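Local coordinates for CheQ (Campylobacter jejuni subsp. jejuni, PDB 6A51), which is a regulator that, together with CheP, specifically controls transcription of the core chemotaxis operon cheVAW, at residues 100-105 and 123-128; 56-61 and 87-92; 132-137 and 165-170. All coordinates share one frame; numbering follows the deposited sequence.

Interaction 1 of 3, residues 100-105 and 123-128; sequences SHLVEK and KFVNLK
Leu-102 and Lys-123 carry most of this contact, and Val-125 adds a smaller third share. The lysine comes off strand 122-126 toward the loop, its CG anti to the backbone N (chi1 -158°). The chain then bends at chi3 (-60°), which brings the ammonium group to the carbonyl of Leu-102. There NZ gives a weak hydrogen bond to Leu-102 O at 3.4 Å; Lys-123 CE lies 3.8 Å from the same oxygen, so the last two atoms of the chain both lie near it. Leu-102 CB is 4.0 Å from NZ, and Val-103 CG2 skirts the same nitrogen at the margin.

Two residues further along the strand, Val-125 meets the other end of the leucine. Leu-102 CD1 touches Val-125 CG2 at 3.7 Å, the two side chains crossing at about a right angle. Strand 122-126 is the central strand of a three-stranded antiparallel sheet, paired with 85-87 and, as a hairpin, with 116-119. Its residues alternate: Lys-123 and Val-125 turn to the loop, while Phe-124 goes to the other face and packs on Phe-85 and Ile-119. Residues 100-102 are in a 3-10 turn, in which Val-103 N bonds to Ser-100 O at 2.9 Å, and this turn presents both the side chain and the carbonyl of Leu-102. Around the apolar end lie Ala-88 and Cys-92 of helix 88-95, together with Leu-114 and, beside Val-125, Leu-116. Where the strand ends, Asn-126 OD1 caps the N-terminus of helix 127-134 through Lys-129 N.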
loop_
_atom_site.group_PDB
_atom_site.type_symbol
_atom_site.label_atom_id
_atom_site.label_comp_id
_atom_site.label_asym_id
_atom_site.label_seq_id
_atom_site.Cartn_x
_atom_site.Cartn_y
_atom_site.Cartn_z
ATOM N N SER A 100 5.235 13.885 1.619
ATOM C CA SER A 100 4.447 15.071 1.963
ATOM C C SER A 100 3.109 15.103 1.235
ATOM O O SER A 100 2.092 15.510 1.811
ATOM C CB SER A 100 5.237 16.345 1.652
ATOM O OG SER A 100 5.805 16.313 0.357
ATOM N N HIS A 101 3.093 14.672 -0.034
ATOM C CA HIS A 101 1.863 14.697 -0.822
ATOM C C HIS A 101 0.733 13.934 -0.165
ATOM O O HIS A 101 -0.436 14.241 -0.416
ATOM C CB HIS A 101 2.101 14.109 -2.199
ATOM C CG HIS A 101 2.932 14.974 -3.080
ATOM N ND1 HIS A 101 2.396 15.998 -3.830
ATOM C CD2 HIS A 101 4.262 14.974 -3.332
ATOM C CE1 HIS A 101 3.361 16.587 -4.513
ATOM N NE2 HIS A 101 4.501 15.983 -4.231
ATOM N N LEU A 102 1.042 12.928 0.650
ATOM C CA LEU A 102 -0.005 12.132 1.271
ATOM C C LEU A 102 -0.452 12.689 2.615
ATOM O O LEU A 102 -1.264 12.052 3.297
ATOM C CB LEU A 102 0.451 10.686 1.423
ATOM C CG LEU A 102 0.877 9.953 0.148
ATOM C CD1 LEU A 102 0.941 8.461 0.457
ATOM C CD2 LEU A 102 -0.070 10.213 -1.028
ATOM N N VAL A 103 0.051 13.862 3.002
ATOM C CA VAL A 103 -0.374 14.556 4.215
ATOM C C VAL A 103 -1.420 15.597 3.822
ATOM O O VAL A 103 -1.097 16.580 3.148
ATOM C CB VAL A 103 0.814 15.208 4.933
ATOM C CG1 VAL A 103 0.355 15.847 6.222
ATOM C CG2 VAL A 103 1.899 14.180 5.195
ATOM N N GLU A 104 -2.668 15.386 4.258
ATOM C CA GLU A 104 -3.791 16.218 3.827
ATOM C C GLU A 104 -3.494 17.704 3.991
ATOM O O GLU A 104 -3.698 18.497 3.063
ATOM C CB GLU A 104 -5.049 15.835 4.610
ATOM C CG GLU A 104 -6.275 16.707 4.323
ATOM C CD GLU A 104 -7.569 15.902 4.264
ATOM O OE1 GLU A 104 -8.509 16.336 3.557
ATOM O OE2 GLU A 104 -7.641 14.828 4.910
ATOM N N LYS A 105 -3.004 18.091 5.171
ATOM C CA LYS A 105 -2.627 19.460 5.513
ATOM C C LYS A 105 -1.928 20.206 4.374
ATOM O O LYS A 105 -2.194 21.393 4.160
ATOM C CB LYS A 105 -1.745 19.427 6.772
ATOM C CG LYS A 105 -0.527 20.334 6.739
ATOM C CD LYS A 105 0.614 19.812 7.621
ATOM C CE LYS A 105 1.899 20.640 7.413
ATOM N NZ LYS A 105 3.118 20.005 8.003
ATOM N N LYS A 123 -1.002 4.360 7.597
ATOM C CA LYS A 123 -1.651 4.937 6.417
ATOM C C LYS A 123 -1.501 4.011 5.209
ATOM O O LYS A 123 -0.391 3.570 4.895
ATOM C CB LYS A 123 -1.060 6.314 6.091
ATOM C CG LYS A 123 -1.981 7.224 5.253
ATOM C CD LYS A 123 -1.240 8.463 4.716
ATOM C CE LYS A 123 -0.660 9.329 5.830
ATOM N NZ LYS A 123 0.542 10.122 5.390
ATOM N N PHE A 124 -2.616 3.730 4.525
ATOM C CA PHE A 124 -2.626 2.930 3.305
ATOM C C PHE A 124 -3.135 3.748 2.119
ATOM O O PHE A 124 -3.894 4.705 2.274
ATOM C CB PHE A 124 -3.497 1.679 3.449
ATOM C CG PHE A 124 -3.063 0.758 4.539
ATOM C CD1 PHE A 124 -3.339 1.056 5.869
ATOM C CD2 PHE A 124 -2.393 -0.421 4.239
ATOM C CE1 PHE A 124 -2.945 0.208 6.882
ATOM C CE2 PHE A 124 -2.004 -1.283 5.243
ATOM C CZ PHE A 124 -2.276 -0.965 6.570
ATOM N N VAL A 125 -2.712 3.346 0.921
ATOM C CA VAL A 125 -3.145 3.945 -0.337
ATOM C C VAL A 125 -3.756 2.843 -1.187
ATOM O O VAL A 125 -3.252 1.713 -1.201
ATOM C CB VAL A 125 -1.978 4.609 -1.103
ATOM C CG1 VAL A 125 -2.442 5.051 -2.466
ATOM C CG2 VAL A 125 -1.424 5.781 -0.354
ATOM N N ASN A 126 -4.833 3.157 -1.903
ATOM C CA ASN A 126 -5.459 2.157 -2.762
ATOM C C ASN A 126 -4.766 2.213 -4.112
ATOM O O ASN A 126 -5.134 2.995 -4.994
ATOM C CB ASN A 126 -6.954 2.381 -2.905
ATOM C CG ASN A 126 -7.637 1.194 -3.564
ATOM O OD1 ASN A 126 -7.142 0.653 -4.556
ATOM N ND2 ASN A 126 -8.747 0.757 -2.997
ATOM N N LEU A 127 -3.752 1.356 -4.272
ATOM C CA LEU A 127 -2.969 1.353 -5.503
ATOM C C LEU A 127 -3.798 0.831 -6.663
ATOM O O LEU A 127 -3.660 1.304 -7.798
ATOM C CB LEU A 127 -1.716 0.500 -5.323
ATOM C CG LEU A 127 -0.707 0.451 -6.466
ATOM C CD1 LEU A 127 -0.383 1.852 -6.858
ATOM C CD2 LEU A 127 0.550 -0.240 -6.000
ATOM N N LYS A 128 -4.671 -0.140 -6.387
ATOM C CA LYS A 128 -5.486 -0.741 -7.435
ATOM C C LYS A 128 -6.350 0.305 -8.119
ATOM O O LYS A 128 -6.425 0.344 -9.351
ATOM C CB LYS A 128 -6.350 -1.857 -6.853
ATOM C CG LYS A 128 -7.081 -2.685 -7.897
ATOM C CD LYS A 128 -8.097 -3.619 -7.252
ATOM C CE LYS A 128 -8.575 -4.690 -8.220
ATOM N NZ LYS A 128 -9.539 -4.141 -9.221
#

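Interaction 2 of 3, residues 56-61 and 87-92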
loop_
_atom_site.group_PDB
_atom_site.type_symbol
_atom_site.label_atom_id
_atom_site.label_comp_id
_atom_site.label_asym_id
_atom_site.label_seq_id
_atom_site.Cartn_x
_atom_site.Cartn_y
_atom_site.Cartn_z
ATOM N N GLN A 56 9.708 -3.753 1.937
ATOM C CA GLN A 56 11.137 -3.658 2.210
ATOM C C GLN A 56 11.465 -2.500 3.141
ATOM O O GLN A 56 12.278 -2.648 4.060
ATOM C CB GLN A 56 11.909 -3.526 0.905
ATOM C CG GLN A 56 13.360 -3.170 1.102
ATOM C CD GLN A 56 14.096 -3.086 -0.213
ATOM O OE1 GLN A 56 13.735 -3.761 -1.186
ATOM N NE2 GLN A 56 15.118 -2.243 -0.263
ATOM N N GLY A 57 10.838 -1.343 2.940
ATOM C CA GLY A 57 11.277 -0.206 3.730
ATOM C C GLY A 57 10.846 -0.218 5.190
ATOM O O GLY A 57 11.374 0.582 5.973
ATOM N N THR A 58 9.920 -1.091 5.583
ATOM C CA THR A 58 9.321 -1.025 6.908
ATOM C C THR A 58 9.219 -2.406 7.528
ATOM O O THR A 58 9.265 -3.427 6.841
ATOM C CB THR A 58 7.921 -0.421 6.851
ATOM O OG1 THR A 58 7.108 -1.231 5.984
ATOM C CG2 THR A 58 7.987 1.017 6.333
ATOM N N ARG A 59 9.029 -2.428 8.843
ATOM C CA ARG A 59 8.894 -3.675 9.581
ATOM C C ARG A 59 7.466 -3.915 10.054
ATOM O O ARG A 59 7.238 -4.777 10.912
ATOM C CB ARG A 59 9.852 -3.687 10.769
ATOM C CG ARG A 59 11.317 -3.724 10.375
ATOM C CD ARG A 59 11.744 -5.118 10.060
ATOM N NE ARG A 59 12.992 -5.183 9.304
ATOM C CZ ARG A 59 13.617 -6.320 9.008
ATOM N NH1 ARG A 59 13.110 -7.477 9.424
ATOM N NH2 ARG A 59 14.742 -6.305 8.304
ATOM N N ILE A 60 6.498 -3.173 9.519
ATOM C CA ILE A 60 5.103 -3.445 9.821
ATOM C C ILE A 60 4.745 -4.836 9.314
ATOM O O ILE A 60 5.004 -5.187 8.153
ATOM C CB ILE A 60 4.217 -2.351 9.208
ATOM C CG1 ILE A 60 4.344 -1.071 10.030
ATOM C CG2 ILE A 60 2.765 -2.800 9.115
ATOM C CD1 ILE A 60 4.522 0.125 9.189
ATOM N N ILE A 61 4.136 -5.631 10.176
ATOM C CA ILE A 61 3.903 -7.041 9.909
ATOM C C ILE A 61 2.493 -7.224 9.389
ATOM O O ILE A 61 1.546 -6.698 9.975
ATOM C CB ILE A 61 4.131 -7.885 11.171
ATOM C CG1 ILE A 61 5.582 -7.741 11.619
ATOM C CG2 ILE A 61 3.797 -9.333 10.888
ATOM C CD1 ILE A 61 6.563 -8.070 10.522
ATOM N N LEU A 87 0.805 -0.213 1.696
ATOM C CA LEU A 87 1.290 0.769 2.655
ATOM C C LEU A 87 1.615 2.074 1.935
ATOM O O LEU A 87 2.168 2.068 0.830
ATOM C CB LEU A 87 2.534 0.232 3.352
ATOM C CG LEU A 87 2.631 0.285 4.860
ATOM C CD1 LEU A 87 1.312 -0.108 5.463
ATOM C CD2 LEU A 87 3.700 -0.697 5.250
ATOM N N ALA A 88 1.255 3.202 2.551
ATOM C CA ALA A 88 1.494 4.491 1.900
ATOM C C ALA A 88 2.980 4.740 1.682
ATOM O O ALA A 88 3.378 5.224 0.615
ATOM C CB ALA A 88 0.880 5.620 2.721
ATOM N N SER A 89 3.813 4.434 2.689
ATOM C CA SER A 89 5.267 4.528 2.526
ATOM C C SER A 89 5.763 3.699 1.341
ATOM O O SER A 89 6.692 4.109 0.634
ATOM C CB SER A 89 5.969 4.062 3.797
ATOM O OG SER A 89 5.458 2.792 4.189
ATOM N N ALA A 90 5.172 2.521 1.123
ATOM C CA ALA A 90 5.555 1.702 -0.023
ATOM C C ALA A 90 5.121 2.354 -1.325
ATOM O O ALA A 90 5.868 2.342 -2.314
ATOM C CB ALA A 90 4.952 0.298 0.090
ATOM N N PHE A 91 3.911 2.921 -1.346
ATOM C CA PHE A 91 3.454 3.657 -2.516
ATOM C C PHE A 91 4.423 4.778 -2.863
ATOM O O PHE A 91 4.767 4.966 -4.037
ATOM C CB PHE A 91 2.047 4.197 -2.269
ATOM C CG PHE A 91 1.481 4.993 -3.412
ATOM C CD1 PHE A 91 1.675 6.366 -3.484
ATOM C CD2 PHE A 91 0.724 4.380 -4.392
ATOM C CE1 PHE A 91 1.142 7.113 -4.538
ATOM C CE2 PHE A 91 0.182 5.119 -5.449
ATOM C CZ PHE A 91 0.400 6.493 -5.516
ATOM N N CYS A 92 4.900 5.514 -1.854
ATOM C CA CYS A 92 5.837 6.607 -2.119
ATOM C C CYS A 92 7.197 6.072 -2.531
ATOM O O CYS A 92 7.868 6.654 -3.389
ATOM C CB CYS A 92 5.964 7.507 -0.890
ATOM S SG CYS A 92 4.420 8.350 -0.426
#
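Ile-60 and Leu-87 mark the nearest approach of the two backbones, with CA atoms 9.1 Å apart, where an irregular loop passes the start of helix 88-95. That gap is bridged by side chains alone. Leu-87 is the N-cap residue, and its CD2 has two neighbours, Thr-58 OG1 at 3.5 Å and Ile-60 CD1 at 4.1 Å. Thr-58 is forked across the helix start. With chi1 at 59°, OG1 sits between the backbone N and the carbonyl carbon and faces the leucine methyl, while CG2 reaches OG of Ser-89, the second residue of helix 88-95, at 3.8 Å. No hydrogen bond crosses; across this contact Thr-58 OG1 and Ser-89 OG each have a methyl as nearest neighbour. Both of the side chains that meet Leu-87 come to it at an oblique angle.

The leucine is buried, whereas Ser-89 is exposed, and the contact therefore runs from the interior out to solvent. The loop links strands 52-55 and 62-64 of the four-stranded mixed sheet, and Arg-54 NE bonds to Thr-58 O. On the helix side, Leu-87 also packs on Tyr-55 of strand 52-55 and on Ile-122 and Phe-124 of strand 122-126, which places it where the two sheets meet.

Interaction 3 of 3, residues 132-137 and 165-170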
loop_
_atom_site.group_PDB
_atom_site.type_symbol
_atom_site.label_atom_id
_atom_site.label_comp_id
_atom_site.label_asym_id
_atom_site.label_seq_id
_atom_site.Cartn_x
_atom_site.Cartn_y
_atom_site.Cartn_z
ATOM N N ASP A 132 -6.341 1.804 -12.026
ATOM C CA ASP A 132 -7.555 1.884 -12.838
ATOM C C ASP A 132 -7.754 3.292 -13.386
ATOM O O ASP A 132 -8.073 3.475 -14.567
ATOM C CB ASP A 132 -8.769 1.462 -12.009
ATOM C CG ASP A 132 -8.740 -0.015 -11.607
ATOM O OD1 ASP A 132 -8.034 -0.824 -12.264
ATOM O OD2 ASP A 132 -9.434 -0.360 -10.622
ATOM N N PHE A 133 -7.569 4.301 -12.530
ATOM C CA PHE A 133 -7.602 5.691 -12.965
ATOM C C PHE A 133 -6.603 5.950 -14.091
ATOM O O PHE A 133 -6.930 6.600 -15.090
ATOM C CB PHE A 133 -7.328 6.582 -11.753
ATOM C CG PHE A 133 -7.121 8.023 -12.075
ATOM C CD1 PHE A 133 -8.205 8.836 -12.424
ATOM C CD2 PHE A 133 -5.848 8.588 -11.972
ATOM C CE1 PHE A 133 -8.027 10.200 -12.689
ATOM C CE2 PHE A 133 -5.645 9.952 -12.229
ATOM C CZ PHE A 133 -6.738 10.759 -12.596
ATOM N N LEU A 134 -5.390 5.424 -13.964
ATOM C CA LEU A 134 -4.383 5.595 -15.000
ATOM C C LEU A 134 -4.650 4.755 -16.244
ATOM O O LEU A 134 -3.997 4.979 -17.267
ATOM C CB LEU A 134 -3.002 5.239 -14.439
ATOM C CG LEU A 134 -2.516 6.121 -13.295
ATOM C CD1 LEU A 134 -1.198 5.602 -12.790
ATOM C CD2 LEU A 134 -2.395 7.572 -13.782
ATOM N N GLY A 135 -5.563 3.786 -16.181
ATOM C CA GLY A 135 -5.760 2.886 -17.300
ATOM C C GLY A 135 -4.581 1.980 -17.594
ATOM O O GLY A 135 -4.367 1.611 -18.754
ATOM N N LEU A 136 -3.814 1.605 -16.576
ATOM C CA LEU A 136 -2.657 0.743 -16.742
ATOM C C LEU A 136 -2.927 -0.609 -16.103
ATOM O O LEU A 136 -3.877 -0.787 -15.331
ATOM C CB LEU A 136 -1.404 1.372 -16.126
ATOM C CG LEU A 136 -1.078 2.768 -16.647
ATOM C CD1 LEU A 136 0.154 3.280 -15.954
ATOM C CD2 LEU A 136 -0.885 2.771 -18.157
ATOM N N ASN A 137 -2.068 -1.561 -16.445
ATOM C CA ASN A 137 -2.148 -2.914 -15.922
ATOM C C ASN A 137 -1.332 -3.028 -14.641
ATOM O O ASN A 137 -0.286 -2.392 -14.488
ATOM C CB ASN A 137 -1.662 -3.923 -16.967
ATOM C CG ASN A 137 -2.644 -4.073 -18.133
ATOM O OD1 ASN A 137 -3.870 -4.052 -17.946
ATOM N ND2 ASN A 137 -2.110 -4.221 -19.338
ATOM N N MET A 165 1.879 17.395 -12.355
ATOM C CA MET A 165 2.393 16.043 -12.145
ATOM C C MET A 165 2.099 15.144 -13.336
ATOM O O MET A 165 1.013 15.197 -13.924
ATOM C CB MET A 165 1.811 15.394 -10.884
ATOM C CG MET A 165 2.060 16.156 -9.604
ATOM S SD MET A 165 3.806 16.294 -9.183
ATOM C CE MET A 165 4.204 14.678 -8.552
ATOM N N CYS A 166 3.066 14.297 -13.662
ATOM C CA CYS A 166 2.992 13.337 -14.747
ATOM C C CYS A 166 3.221 11.936 -14.200
ATOM O O CYS A 166 3.787 11.750 -13.114
ATOM C CB CYS A 166 4.037 13.648 -15.831
ATOM S SG CYS A 166 3.535 14.986 -16.925
ATOM N N VAL A 167 2.811 10.940 -14.983
ATOM C CA VAL A 167 3.057 9.542 -14.653
ATOM C C VAL A 167 3.704 8.850 -15.842
ATOM O O VAL A 167 3.223 8.975 -16.978
ATOM C CB VAL A 167 1.765 8.813 -14.249
ATOM C CG1 VAL A 167 2.028 7.304 -14.084
ATOM C CG2 VAL A 167 1.240 9.401 -12.991
ATOM N N GLY A 168 4.781 8.110 -15.578
ATOM C CA GLY A 168 5.413 7.266 -16.565
ATOM C C GLY A 168 5.462 5.844 -16.042
ATOM O O GLY A 168 5.041 5.571 -14.915
ATOM N N TYR A 169 5.977 4.937 -16.879
ATOM C CA TYR A 169 6.046 3.521 -16.511
ATOM C C TYR A 169 7.258 2.876 -17.167
ATOM O O TYR A 169 7.786 3.373 -18.159
ATOM C CB TYR A 169 4.768 2.747 -16.908
ATOM C CG TYR A 169 4.261 3.174 -18.261
ATOM C CD1 TYR A 169 4.854 2.695 -19.427
ATOM C CD2 TYR A 169 3.227 4.109 -18.378
ATOM C CE1 TYR A 169 4.424 3.114 -20.678
ATOM C CE2 TYR A 169 2.790 4.547 -19.629
ATOM C CZ TYR A 169 3.395 4.042 -20.772
ATOM O OH TYR A 169 2.974 4.465 -22.010
ATOM N N TYR A 170 7.684 1.750 -16.603
ATOM C CA TYR A 170 8.652 0.873 -17.249
ATOM C C TYR A 170 8.417 -0.594 -16.912
ATOM O O TYR A 170 7.295 -0.997 -16.591
ATOM C CB TYR A 170 10.062 1.257 -16.856
ATOM C CG TYR A 170 10.503 0.854 -15.466
ATOM C CD1 TYR A 170 10.340 1.717 -14.380
ATOM C CD2 TYR A 170 11.143 -0.361 -15.245
ATOM C CE1 TYR A 170 10.796 1.368 -13.102
ATOM C CE2 TYR A 170 11.591 -0.725 -13.974
ATOM C CZ TYR A 170 11.417 0.142 -12.906
ATOM O OH TYR A 170 11.864 -0.222 -11.644
#
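Leu-134 and Leu-136, the two leucines that touch strand 165-169, flank Gly-135, whose N bonds to Asp-132 O at 3.0 Å. This belongs to a Schellman motif that ends helix 127-134: Gly-135 takes a positive phi of 66°, two bonds run back into the last turn, and the chain swings out so that the leucines before and after it both point to the strand.

Leu-134 meets Val-167 tip to tip, and both branches take part. Its CD1 lies 3.9 Å from Val-167 CG1, and its CD2 lies 4.1 Å from Val-167 CG2. Beyond the glycine, Leu-136 sets CD1 at 4.0 Å from Tyr-169 CD2. The leucine and the tyrosine cross at about a right angle, and the methyl approaches the ring obliquely. Tyr-169 has CG between its backbone N and carbonyl carbon (chi1 40°), which carries the ring across the end of Leu-136, with CD2 the ring atom nearest the methyl.

Val-167 and Tyr-169 share one side of the strand because Gly-168 separates them. Strand 165-169 is the middle of a three-stranded antiparallel sheet: Gly-168 pairs with Tyr-143 of strand 142-146, and Val-167 with Ile-159 of strand 159-160. Ile-142 touches both leucines and so joins the same apolar patch. A disulfide between Cys-166 and Cys-147 ties the strand to the residue just after its neighbour, strand 142-146.

Between these two segments the contact is apolar packing, with no hydrogen bond or salt bridge crossing, buried at Leu-134 and Val-167 and open to solvent at the Tyr-169 end.

Interactions 1 and 2 share a boundary at the junction of strand 85-87 and helix 88-95, their centres 12 Å apart. Lys-123 O probably accepts a hydrogen bond from Ala-88 N at 2.9 Å, and Leu-102 CD1 packs on Cys-92 SG at 3.6 Å; Leu-127 CD1 lies 3.6 Å from Phe-91 CE2. Helix 127-134 carries the relation onward: segment 123-128 includes the helix start and segment 132-137 its end, interactions 1 and 3 being centred 16 Å apart with no further touch. Interactions 2 and 3 do not meet, their nearest atoms about 7 Å apart. In the order 2, 1, 3, the contacts run from the N-terminal sheet through the central one to the C-terminal one.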